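Alpha-galactosidase 1 (Saccharomyces cerevisiae, PDB 3LRK) catalyses the hydrolysis of terminal, non-reducing alpha-D-galactose residues from alpha-D-galactosides such as galactose oligosaccharides, galactomannans and galactolipids. Local coordinates at residues Val365-Ile376 and Leu447-Pro458; Glu131-Ala139 and Ala169-Arg179. The protein carries 1 engineered substitution. All coordinates share one frame; numbering follows the deposited sequence.

Interaction 1 (Val365-Ile376 and Leu447-Pro458); sequences VSRPMNTTLEEI and LSPNAILNTTVP. With NAG (2-acetamido-2-deoxy-beta-D-glucopyranose), chain G.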
loop_
_atom_site.group_PDB
_atom_site.type_symbol
_atom_site.label_atom_id
_atom_site.label_comp_id
_atom_site.label_asym_id
_atom_site.label_seq_id
_atom_site.Cartn_x
_atom_site.Cartn_y
_atom_site.Cartn_z
ATOM N N VAL A 365 2.575 3.398 35.019
ATOM C CA VAL A 365 2.258 3.348 36.443
ATOM C C VAL A 365 1.331 2.176 36.722
ATOM O O VAL A 365 0.608 1.715 35.833
ATOM C CB VAL A 365 1.596 4.675 36.947
ATOM C CG1 VAL A 365 1.546 4.705 38.461
ATOM C CG2 VAL A 365 2.355 5.888 36.454
ATOM N N SER A 366 1.371 1.696 37.962
ATOM C CA SER A 366 0.428 0.706 38.458
ATOM C C SER A 366 -0.972 1.285 38.327
ATOM O O SER A 366 -1.188 2.454 38.639
ATOM C CB SER A 366 0.736 0.390 39.923
ATOM O OG SER A 366 -0.110 -0.633 40.415
ATOM N N ARG A 367 -1.917 0.485 37.848
ATOM C CA ARG A 367 -3.287 0.961 37.697
ATOM C C ARG A 367 -4.304 -0.132 38.020
ATOM O O ARG A 367 -4.008 -1.321 37.876
ATOM C CB ARG A 367 -3.523 1.534 36.293
ATOM C CG ARG A 367 -3.941 0.507 35.246
ATOM C CD ARG A 367 -3.900 1.058 33.837
ATOM N NE ARG A 367 -4.868 2.123 33.578
ATOM C CZ ARG A 367 -4.545 3.404 33.394
ATOM N NH1 ARG A 367 -3.273 3.797 33.456
ATOM N NH2 ARG A 367 -5.497 4.301 33.147
ATOM N N PRO A 368 -5.503 0.268 38.477
ATOM C CA PRO A 368 -6.581 -0.707 38.584
ATOM C C PRO A 368 -7.096 -1.072 37.189
ATOM O O PRO A 368 -7.195 -0.209 36.316
ATOM C CB PRO A 368 -7.651 0.041 39.383
ATOM C CG PRO A 368 -7.415 1.480 39.049
ATOM C CD PRO A 368 -5.924 1.612 38.920
ATOM N N MET A 369 -7.388 -2.351 36.987
ATOM C CA MET A 369 -7.923 -2.844 35.721
ATOM C C MET A 369 -9.133 -3.730 36.002
ATOM O O MET A 369 -9.177 -4.446 37.006
ATOM C CB MET A 369 -6.856 -3.613 34.926
ATOM C CG MET A 369 -5.692 -2.753 34.423
ATOM S SD MET A 369 -4.666 -3.536 33.149
ATOM C CE MET A 369 -5.753 -3.419 31.724
ATOM N N ASN A 370 -10.117 -3.644 35.131
ATOM C CA ASN A 370 -11.408 -4.257 35.310
ATOM C C ASN A 370 -12.028 -4.875 34.058
ATOM O O ASN A 370 -11.850 -4.361 32.997
ATOM C CB ASN A 370 -12.378 -3.220 35.880
ATOM C CG ASN A 370 -12.661 -2.078 34.939
ATOM O OD1 ASN A 370 -13.632 -2.086 34.270
ATOM N ND2 ASN A 370 -11.823 -1.080 34.931
ATOM N N THR A 371 -12.794 -5.943 34.208
ATOM C CA THR A 371 -13.609 -6.480 33.130
ATOM C C THR A 371 -14.853 -7.180 33.695
ATOM O O THR A 371 -15.050 -7.223 34.913
ATOM C CB THR A 371 -12.788 -7.413 32.190
ATOM O OG1 THR A 371 -13.587 -7.755 31.052
ATOM C CG2 THR A 371 -12.329 -8.684 32.909
ATOM N N THR A 372 -15.693 -7.693 32.798
ATOM C CA THR A 372 -16.934 -8.382 33.152
ATOM C C THR A 372 -17.004 -9.671 32.349
ATOM O O THR A 372 -16.222 -9.859 31.417
ATOM C CB THR A 372 -18.178 -7.534 32.781
ATOM O OG1 THR A 372 -18.223 -7.360 31.362
ATOM C CG2 THR A 372 -18.153 -6.154 33.452
ATOM N N LEU A 373 -17.951 -10.546 32.689
ATOM C CA LEU A 373 -18.196 -11.768 31.914
ATOM C C LEU A 373 -18.579 -11.483 30.462
ATOM O O LEU A 373 -18.237 -12.263 29.563
ATOM C CB LEU A 373 -19.279 -12.637 32.567
ATOM C CG LEU A 373 -18.987 -13.305 33.916
ATOM C CD1 LEU A 373 -20.244 -14.019 34.422
ATOM C CD2 LEU A 373 -17.808 -14.274 33.830
ATOM N N GLU A 374 -19.291 -10.378 30.239
ATOM C CA GLU A 374 -19.715 -9.977 28.889
ATOM C C GLU A 374 -18.513 -9.703 27.985
ATOM O O GLU A 374 -18.509 -10.123 26.830
ATOM C CB GLU A 374 -20.652 -8.759 28.928
ATOM C CG GLU A 374 -21.966 -8.994 29.686
ATOM C CD GLU A 374 -22.977 -7.860 29.524
ATOM O OE1 GLU A 374 -22.643 -6.827 28.900
ATOM O OE2 GLU A 374 -24.117 -8.004 30.024
ATOM N N GLU A 375 -17.498 -9.026 28.528
ATOM C CA GLU A 375 -16.250 -8.738 27.805
ATOM C C GLU A 375 -15.375 -9.974 27.644
ATOM O O GLU A 375 -14.830 -10.210 26.562
ATOM C CB GLU A 375 -15.438 -7.653 28.506
ATOM C CG GLU A 375 -16.039 -6.265 28.478
ATOM C CD GLU A 375 -15.021 -5.198 28.835
ATOM O OE1 GLU A 375 -14.100 -5.482 29.633
ATOM O OE2 GLU A 375 -15.139 -4.072 28.302
ATOM N N ILE A 376 -15.222 -10.738 28.726
ATOM C CA ILE A 376 -14.453 -11.987 28.707
ATOM C C ILE A 376 -15.012 -12.963 27.669
ATOM O O ILE A 376 -14.267 -13.490 26.837
ATOM C CB ILE A 376 -14.417 -12.660 30.101
ATOM C CG1 ILE A 376 -13.563 -11.835 31.069
ATOM C CG2 ILE A 376 -13.907 -14.093 29.995
ATOM C CD1 ILE A 376 -13.794 -12.162 32.546
ATOM N N LEU A 447 -16.344 -14.872 39.652
ATOM C CA LEU A 447 -17.006 -13.801 38.918
ATOM C C LEU A 447 -18.422 -14.229 38.563
ATOM O O LEU A 447 -18.619 -15.212 37.850
ATOM C CB LEU A 447 -16.226 -13.441 37.646
ATOM C CG LEU A 447 -16.101 -11.977 37.200
ATOM C CD1 LEU A 447 -15.549 -11.914 35.782
ATOM C CD2 LEU A 447 -17.401 -11.194 37.294
ATOM N N SER A 448 -19.395 -13.478 39.074
ATOM C CA SER A 448 -20.814 -13.741 38.845
ATOM C C SER A 448 -21.349 -12.820 37.750
ATOM O O SER A 448 -20.745 -11.783 37.466
ATOM C CB SER A 448 -21.616 -13.515 40.137
ATOM O OG SER A 448 -21.057 -14.221 41.228
ATOM N N PRO A 449 -22.490 -13.183 37.134
ATOM C CA PRO A 449 -23.131 -12.243 36.221
ATOM C C PRO A 449 -23.359 -10.885 36.888
ATOM O O PRO A 449 -23.573 -10.817 38.106
ATOM C CB PRO A 449 -24.472 -12.914 35.921
ATOM C CG PRO A 449 -24.210 -14.353 36.088
ATOM C CD PRO A 449 -23.237 -14.453 37.223
ATOM N N ASN A 450 -23.286 -9.821 36.089
ATOM C CA ASN A 450 -23.523 -8.437 36.539
ATOM C C ASN A 450 -22.391 -7.827 37.382
ATOM O O ASN A 450 -22.302 -6.600 37.509
ATOM C CB ASN A 450 -24.884 -8.292 37.258
ATOM C CG ASN A 450 -25.987 -9.130 36.619
ATOM O OD1 ASN A 450 -26.211 -9.075 35.406
ATOM N ND2 ASN A 450 -26.681 -9.914 37.439
ATOM N N ALA A 451 -21.535 -8.681 37.950
ATOM C CA ALA A 451 -20.406 -8.240 38.772
ATOM C C ALA A 451 -19.184 -7.864 37.919
ATOM O O ALA A 451 -19.097 -8.240 36.746
ATOM C CB ALA A 451 -20.044 -9.314 39.779
ATOM N N ILE A 452 -18.247 -7.117 38.502
ATOM C CA ILE A 452 -17.003 -6.803 37.791
ATOM C C ILE A 452 -15.775 -7.429 38.460
ATOM O O ILE A 452 -15.702 -7.525 39.688
ATOM C CB ILE A 452 -16.807 -5.267 37.504
ATOM C CG1 ILE A 452 -16.087 -4.548 38.650
ATOM C CG2 ILE A 452 -18.144 -4.582 37.147
ATOM C CD1 ILE A 452 -15.381 -3.271 38.221
ATOM N N LEU A 453 -14.839 -7.893 37.634
ATOM C CA LEU A 453 -13.535 -8.350 38.100
ATOM C C LEU A 453 -12.606 -7.138 38.186
ATOM O O LEU A 453 -12.340 -6.484 37.183
ATOM C CB LEU A 453 -12.974 -9.426 37.151
ATOM C CG LEU A 453 -11.488 -9.825 37.123
ATOM C CD1 LEU A 453 -10.928 -10.150 38.502
ATOM C CD2 LEU A 453 -11.278 -11.005 36.175
ATOM N N ASN A 454 -12.155 -6.828 39.401
ATOM C CA ASN A 454 -11.245 -5.710 39.648
ATOM C C ASN A 454 -9.898 -6.211 40.160
ATOM O O ASN A 454 -9.853 -7.106 41.008
ATOM C CB ASN A 454 -11.856 -4.725 40.656
ATOM C CG ASN A 454 -12.106 -5.358 42.030
ATOM O OD1 ASN A 454 -12.910 -6.288 42.165
ATOM N ND2 ASN A 454 -11.413 -4.852 43.055
ATOM N N THR A 455 -8.810 -5.656 39.626
ATOM C CA THR A 455 -7.460 -5.962 40.106
ATOM C C THR A 455 -6.571 -4.754 39.908
ATOM O O THR A 455 -6.886 -3.872 39.119
ATOM C CB THR A 455 -6.786 -7.123 39.333
ATOM O OG1 THR A 455 -7.775 -7.981 38.751
ATOM C CG2 THR A 455 -5.860 -7.923 40.257
ATOM N N THR A 456 -5.451 -4.735 40.617
ATOM C CA THR A 456 -4.407 -3.749 40.406
ATOM C C THR A 456 -3.282 -4.434 39.638
ATOM O O THR A 456 -2.825 -5.511 40.030
ATOM C CB THR A 456 -3.888 -3.192 41.749
ATOM O OG1 THR A 456 -4.952 -2.506 42.418
ATOM C CG2 THR A 456 -2.716 -2.225 41.537
ATOM N N VAL A 457 -2.866 -3.811 38.533
ATOM C CA VAL A 457 -1.847 -4.381 37.639
ATOM C C VAL A 457 -0.624 -3.461 37.600
ATOM O O VAL A 457 -0.754 -2.272 37.298
ATOM C CB VAL A 457 -2.397 -4.631 36.200
ATOM C CG1 VAL A 457 -1.382 -5.391 35.360
ATOM C CG2 VAL A 457 -3.707 -5.416 36.242
ATOM N N PRO A 458 0.565 -4.009 37.918
ATOM C CA PRO A 458 1.793 -3.217 37.919
ATOM C C PRO A 458 2.117 -2.630 36.543
ATOM O O PRO A 458 1.673 -3.157 35.513
ATOM C CB PRO A 458 2.875 -4.225 38.332
ATOM C CG PRO A 458 2.156 -5.371 38.936
ATOM C CD PRO A 458 0.805 -5.412 38.301
HETATM C C1 NAG G . -11.443 0.105 34.205
HETATM C C2 NAG G . -11.572 0.645 32.772
HETATM C C3 NAG G . -11.138 2.114 32.660
HETATM C C4 NAG G . -11.807 2.986 33.724
HETATM C C5 NAG G . -11.725 2.331 35.108
HETATM C C6 NAG G . -12.577 3.092 36.122
HETATM C C7 NAG G . -11.410 -0.599 30.682
HETATM C C8 NAG G . -10.503 -1.275 29.697
HETATM N N2 NAG G . -10.847 -0.181 31.816
HETATM O O3 NAG G . -11.463 2.617 31.384
HETATM O O4 NAG G . -11.198 4.263 33.737
HETATM O O5 NAG G . -12.153 0.975 35.077
HETATM O O6 NAG G . -11.727 3.770 37.021
HETATM O O7 NAG G . -12.607 -0.450 30.426
HETATM O O HOH W 1 -19.602 -10.063 35.066
#
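N370 meets I452 through its CB, 3.8 Å from I452 CD1, while its amide nitrogen ND2 is covalently bonded to C1 of an N-linked NAG. Another flat group, the E375 carboxylate, serves segment 365-376 itself. Its OE1 takes the T371 hydroxyl on the anti lone pair, with T371 OG1 2.7 Å away, and W328 NE1 is a further donor. Six backbone bonds join the antiparallel pairs R367/V457, M369/T455 and T371/L453. The bond from V457 N to R367 O is almost straight (2.8 Å, 179°). M369 CG lies beside the backbone N (chi1 -67°), and CG and SD both lie along V457 CG2, with SD 3.7 Å away. T372 is the N-cap of helix 373-376, with a weak bond from E375 N to its OG1. Tip to tip, I376 CD1 and L447 CD1 come within 3.7 Å. L373 CD1 rests 3.6 Å from P449 N. A water accepts from L373 N and donates to S448 O and A451 O, tying the helix start to the turn. R367, M369, T371, L453 and V457 face strands 342-349, 355-361 and 461-469. N370 and T456 are on the other face. The two-stranded ribbon packs over the larger antiparallel sheet, as in the C-terminal beta sandwich of this family.

Interaction 2 (Glu131-Ala139 and Ala169-Arg179); sequences EEEDAQFFA and AMSDALNKTGR. With NAG (2-acetamido-2-deoxy-beta-D-glucopyranose), chain E.
A135 and A173 each press a methyl against the backbone of the opposite helix. A135 CB lies 3.5 Å from A173 O, and A173 CB lies 3.4 Å from E131 O. These small residues let the axes of helices 131-139 and 169-177 approach to 8.2 Å, at 46° between their directions. A135 is a knob in the hole formed by M170, A173, L174 and T177. M170 bends at chi2 and chi3, which brings its SD to 3.9 Å from A135 CB. L174 touches A135 with its CD2 branch. A water beside the alanines donates to both E132 O and A173 O and so links the two backbones.

At the E132 side, the extended K176 reaches across. K176 NZ forms a salt bridge with E132 OE1 at 3.2 Å, and the hydrogen bond within it is weak. Near the helix end, A139 CB packs 3.6 Å from T177 CB. T177 OG1 sits between its backbone N and carbonyl carbon (chi1 71°), which turns it back to its own helix, while CG2 faces A135 O. OG1 donates to L174 O at 2.6 Å, in the carbonyl plane, and accepts from R179 N in an ST turn. L174 O also accepts from T177 N. R179 is extended, with CD passing A139 O. Its guanidinium group binds V143 O and D144. N175 points away from helix 131-139 and carries an N-linked NAG, whose C8 lies 3.5 Å from G178 C.

M170 and L174 also touch Y183 of strand 182-185, and M170 and F138 touch L146 of strand 145-149. The two helices come before and after strand 145-149 in the chain. They are neighbouring outer helices packed side by side on the parallel strands, the arrangement of a TIM barrel.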
loop_
_atom_site.group_PDB
_atom_site.type_symbol
_atom_site.label_atom_id
_atom_site.label_comp_id
_atom_site.label_asym_id
_atom_site.label_seq_id
_atom_site.Cartn_x
_atom_site.Cartn_y
_atom_site.Cartn_z
ATOM N N GLU A 131 17.987 -26.479 -2.439
ATOM C CA GLU A 131 17.102 -27.015 -1.407
ATOM C C GLU A 131 17.199 -28.524 -1.286
ATOM O O GLU A 131 17.215 -29.047 -0.171
ATOM C CB GLU A 131 15.646 -26.587 -1.636
ATOM C CG GLU A 131 15.397 -25.079 -1.469
ATOM C CD GLU A 131 15.639 -24.275 -2.745
ATOM O OE1 GLU A 131 16.142 -24.843 -3.733
ATOM O OE2 GLU A 131 15.322 -23.074 -2.745
ATOM N N GLU A 132 17.260 -29.220 -2.424
ATOM C CA GLU A 132 17.316 -30.678 -2.403
ATOM C C GLU A 132 18.549 -31.193 -1.646
ATOM O O GLU A 132 18.395 -32.012 -0.739
ATOM C CB GLU A 132 17.197 -31.280 -3.811
ATOM C CG GLU A 132 15.717 -31.354 -4.255
ATOM C CD GLU A 132 15.438 -32.186 -5.508
ATOM O OE1 GLU A 132 16.366 -32.842 -6.048
ATOM O OE2 GLU A 132 14.260 -32.166 -5.951
ATOM N N GLU A 133 19.739 -30.682 -1.996
ATOM C CA GLU A 133 21.007 -31.072 -1.335
ATOM C C GLU A 133 20.998 -30.700 0.123
ATOM O O GLU A 133 21.544 -31.424 0.963
ATOM C CB GLU A 133 22.243 -30.339 -1.884
ATOM C CG GLU A 133 22.421 -30.212 -3.321
ATOM C CD GLU A 133 21.678 -29.051 -3.913
ATOM O OE1 GLU A 133 20.462 -29.198 -4.046
ATOM O OE2 GLU A 133 22.317 -28.036 -4.290
ATOM N N ASP A 134 20.462 -29.521 0.427
ATOM C CA ASP A 134 20.583 -29.000 1.786
ATOM C C ASP A 134 19.648 -29.726 2.753
ATOM O O ASP A 134 20.065 -30.129 3.846
ATOM C CB ASP A 134 20.431 -27.484 1.814
ATOM C CG ASP A 134 21.665 -26.767 1.248
ATOM O OD1 ASP A 134 22.565 -27.442 0.715
ATOM O OD2 ASP A 134 21.727 -25.525 1.341
ATOM N N ALA A 135 18.404 -29.933 2.324
ATOM C CA ALA A 135 17.478 -30.810 3.050
ATOM C C ALA A 135 18.089 -32.202 3.266
ATOM O O ALA A 135 17.971 -32.759 4.354
ATOM C CB ALA A 135 16.139 -30.915 2.314
ATOM N N GLN A 136 18.722 -32.759 2.225
ATOM C CA GLN A 136 19.425 -34.040 2.318
ATOM C C GLN A 136 20.554 -34.031 3.352
ATOM O O GLN A 136 20.661 -34.959 4.168
ATOM C CB GLN A 136 19.963 -34.493 0.955
ATOM C CG GLN A 136 20.406 -35.969 0.928
ATOM C CD GLN A 136 19.267 -36.929 1.276
ATOM O OE1 GLN A 136 18.187 -36.877 0.688
ATOM N NE2 GLN A 136 19.506 -37.796 2.252
ATOM N N PHE A 137 21.388 -32.991 3.314
ATOM C CA PHE A 137 22.387 -32.775 4.370
ATOM C C PHE A 137 21.767 -32.812 5.775
ATOM O O PHE A 137 22.297 -33.495 6.678
ATOM C CB PHE A 137 23.172 -31.458 4.160
ATOM C CG PHE A 137 24.080 -31.119 5.309
ATOM C CD1 PHE A 137 25.414 -31.531 5.305
ATOM C CD2 PHE A 137 23.598 -30.415 6.411
ATOM C CE1 PHE A 137 26.239 -31.239 6.372
ATOM C CE2 PHE A 137 24.428 -30.130 7.491
ATOM C CZ PHE A 137 25.752 -30.539 7.462
ATOM N N PHE A 138 20.657 -32.091 5.977
ATOM C CA PHE A 138 20.050 -32.049 7.309
ATOM C C PHE A 138 19.526 -33.433 7.743
ATOM O O PHE A 138 19.721 -33.843 8.883
ATOM C CB PHE A 138 18.968 -30.960 7.428
ATOM C CG PHE A 138 19.496 -29.555 7.227
ATOM C CD1 PHE A 138 20.535 -29.056 8.025
ATOM C CD2 PHE A 138 18.960 -28.734 6.236
ATOM C CE1 PHE A 138 21.029 -27.760 7.831
ATOM C CE2 PHE A 138 19.452 -27.441 6.035
ATOM C CZ PHE A 138 20.485 -26.950 6.834
ATOM N N ALA A 139 18.889 -34.148 6.819
ATOM C CA ALA A 139 18.405 -35.506 7.086
ATOM C C ALA A 139 19.550 -36.506 7.320
ATOM O O ALA A 139 19.455 -37.357 8.213
ATOM C CB ALA A 139 17.520 -35.968 5.971
ATOM N N ALA A 169 9.613 -24.679 -1.834
ATOM C CA ALA A 169 10.766 -25.403 -2.364
ATOM C C ALA A 169 11.516 -26.177 -1.269
ATOM O O ALA A 169 11.870 -27.346 -1.477
ATOM C CB ALA A 169 11.726 -24.456 -3.137
ATOM N N MET A 170 11.748 -25.551 -0.116
ATOM C CA MET A 170 12.422 -26.265 0.992
ATOM C C MET A 170 11.484 -27.241 1.734
ATOM O O MET A 170 11.920 -28.310 2.158
ATOM C CB MET A 170 13.091 -25.299 1.974
ATOM C CG MET A 170 13.801 -25.988 3.158
ATOM S SD MET A 170 15.044 -27.172 2.646
ATOM C CE MET A 170 16.459 -26.090 2.427
ATOM N N SER A 171 10.211 -26.876 1.864
ATOM C CA SER A 171 9.197 -27.771 2.441
ATOM C C SER A 171 9.182 -29.116 1.698
ATOM O O SER A 171 9.254 -30.186 2.327
ATOM C CB SER A 171 7.809 -27.128 2.372
ATOM O OG SER A 171 6.840 -27.913 3.054
ATOM N N ASP A 172 9.093 -29.039 0.368
ATOM C CA ASP A 172 9.093 -30.224 -0.495
ATOM C C ASP A 172 10.392 -31.020 -0.415
ATOM O O ASP A 172 10.368 -32.255 -0.353
ATOM C CB ASP A 172 8.813 -29.841 -1.947
ATOM C CG ASP A 172 7.387 -29.355 -2.166
ATOM O OD1 ASP A 172 6.521 -29.547 -1.283
ATOM O OD2 ASP A 172 7.133 -28.778 -3.242
ATOM N N ALA A 173 11.519 -30.312 -0.441
ATOM C CA ALA A 173 12.842 -30.940 -0.335
ATOM C C ALA A 173 12.996 -31.725 0.975
ATOM O O ALA A 173 13.543 -32.819 0.975
ATOM C CB ALA A 173 13.947 -29.885 -0.469
ATOM N N LEU A 174 12.525 -31.161 2.080
ATOM C CA LEU A 174 12.575 -31.842 3.379
ATOM C C LEU A 174 11.672 -33.074 3.373
ATOM O O LEU A 174 12.071 -34.163 3.823
ATOM C CB LEU A 174 12.178 -30.881 4.512
ATOM C CG LEU A 174 13.122 -29.739 4.877
ATOM C CD1 LEU A 174 12.422 -28.707 5.783
ATOM C CD2 LEU A 174 14.419 -30.268 5.540
ATOM N N ASN A 175 10.466 -32.919 2.825
ATOM C CA ASN A 175 9.571 -34.058 2.688
ATOM C C ASN A 175 10.229 -35.199 1.901
ATOM O O ASN A 175 10.104 -36.366 2.276
ATOM C CB ASN A 175 8.247 -33.633 2.032
ATOM C CG ASN A 175 7.243 -34.762 2.002
ATOM O OD1 ASN A 175 7.235 -35.568 1.076
ATOM N ND2 ASN A 175 6.426 -34.846 3.041
ATOM N N LYS A 176 10.937 -34.845 0.827
ATOM C CA LYS A 176 11.586 -35.808 -0.079
ATOM C C LYS A 176 12.598 -36.711 0.646
ATOM O O LYS A 176 12.806 -37.851 0.234
ATOM C CB LYS A 176 12.259 -35.086 -1.267
ATOM C CG LYS A 176 12.741 -36.013 -2.402
ATOM C CD LYS A 176 13.724 -35.306 -3.358
ATOM C CE LYS A 176 14.024 -36.174 -4.600
ATOM N NZ LYS A 176 15.316 -35.784 -5.263
ATOM N N THR A 177 13.190 -36.210 1.728
ATOM C CA THR A 177 14.180 -36.978 2.504
ATOM C C THR A 177 13.562 -38.143 3.281
ATOM O O THR A 177 14.271 -39.090 3.660
ATOM C CB THR A 177 14.927 -36.096 3.517
ATOM O OG1 THR A 177 14.044 -35.725 4.589
ATOM C CG2 THR A 177 15.512 -34.835 2.843
ATOM N N GLY A 178 12.258 -38.058 3.533
ATOM C CA GLY A 178 11.550 -39.065 4.327
ATOM C C GLY A 178 11.716 -38.922 5.837
ATOM O O GLY A 178 11.067 -39.653 6.603
ATOM N N ARG A 179 12.587 -38.002 6.269
ATOM C CA ARG A 179 12.821 -37.781 7.694
ATOM C C ARG A 179 11.901 -36.658 8.151
ATOM O O ARG A 179 11.933 -35.581 7.560
ATOM C CB ARG A 179 14.294 -37.438 8.009
ATOM C CG ARG A 179 14.533 -37.292 9.529
ATOM C CD ARG A 179 15.936 -36.847 9.934
ATOM N NE ARG A 179 16.039 -36.804 11.395
ATOM C CZ ARG A 179 16.353 -37.858 12.147
ATOM N NH1 ARG A 179 16.615 -39.033 11.578
ATOM N NH2 ARG A 179 16.403 -37.742 13.462
HETATM C C1 NAG E . 5.527 -35.981 3.005
HETATM C C2 NAG E . 5.419 -36.390 4.482
HETATM C C3 NAG E . 4.310 -37.414 4.717
HETATM C C4 NAG E . 2.982 -36.936 4.136
HETATM C C5 NAG E . 3.131 -36.377 2.724
HETATM C C6 NAG E . 1.913 -35.504 2.474
HETATM C C7 NAG E . 7.504 -36.298 5.760
HETATM C C8 NAG E . 8.785 -37.012 6.074
HETATM N N2 NAG E . 6.671 -36.952 4.955
HETATM O O3 NAG E . 4.131 -37.580 6.101
HETATM O O4 NAG E . 2.040 -37.997 4.122
HETATM O O5 NAG E . 4.270 -35.539 2.530
HETATM O O6 NAG E . 1.775 -35.433 1.091
HETATM O O7 NAG E . 7.265 -35.188 6.239
HETATM O O HOH W 2 15.785 -33.362 -0.702
HETATM O O HOH W 3 16.704 -39.192 1.234
#

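In the fold
Interaction 1 belongs to the C-terminal beta sandwich and interaction 2 to the TIM barrel. Their centres are 50 Å apart, on opposite sides of the chain's centre, and their nearest atoms are about 35 Å apart. They do not touch. Interaction 2 closes before interaction 1 opens along the chain. Interaction 2 lies nearer to catalysis: the side chain of M170 is about 10 Å from that of the nucleophile D149, and the side chain of L174 about 10 Å from that of K147, a substrate-binding residue. Interaction 1 lies away from the active site. Each contact carries one N-linked glycan, and no other subunit of the homotetramer touches either.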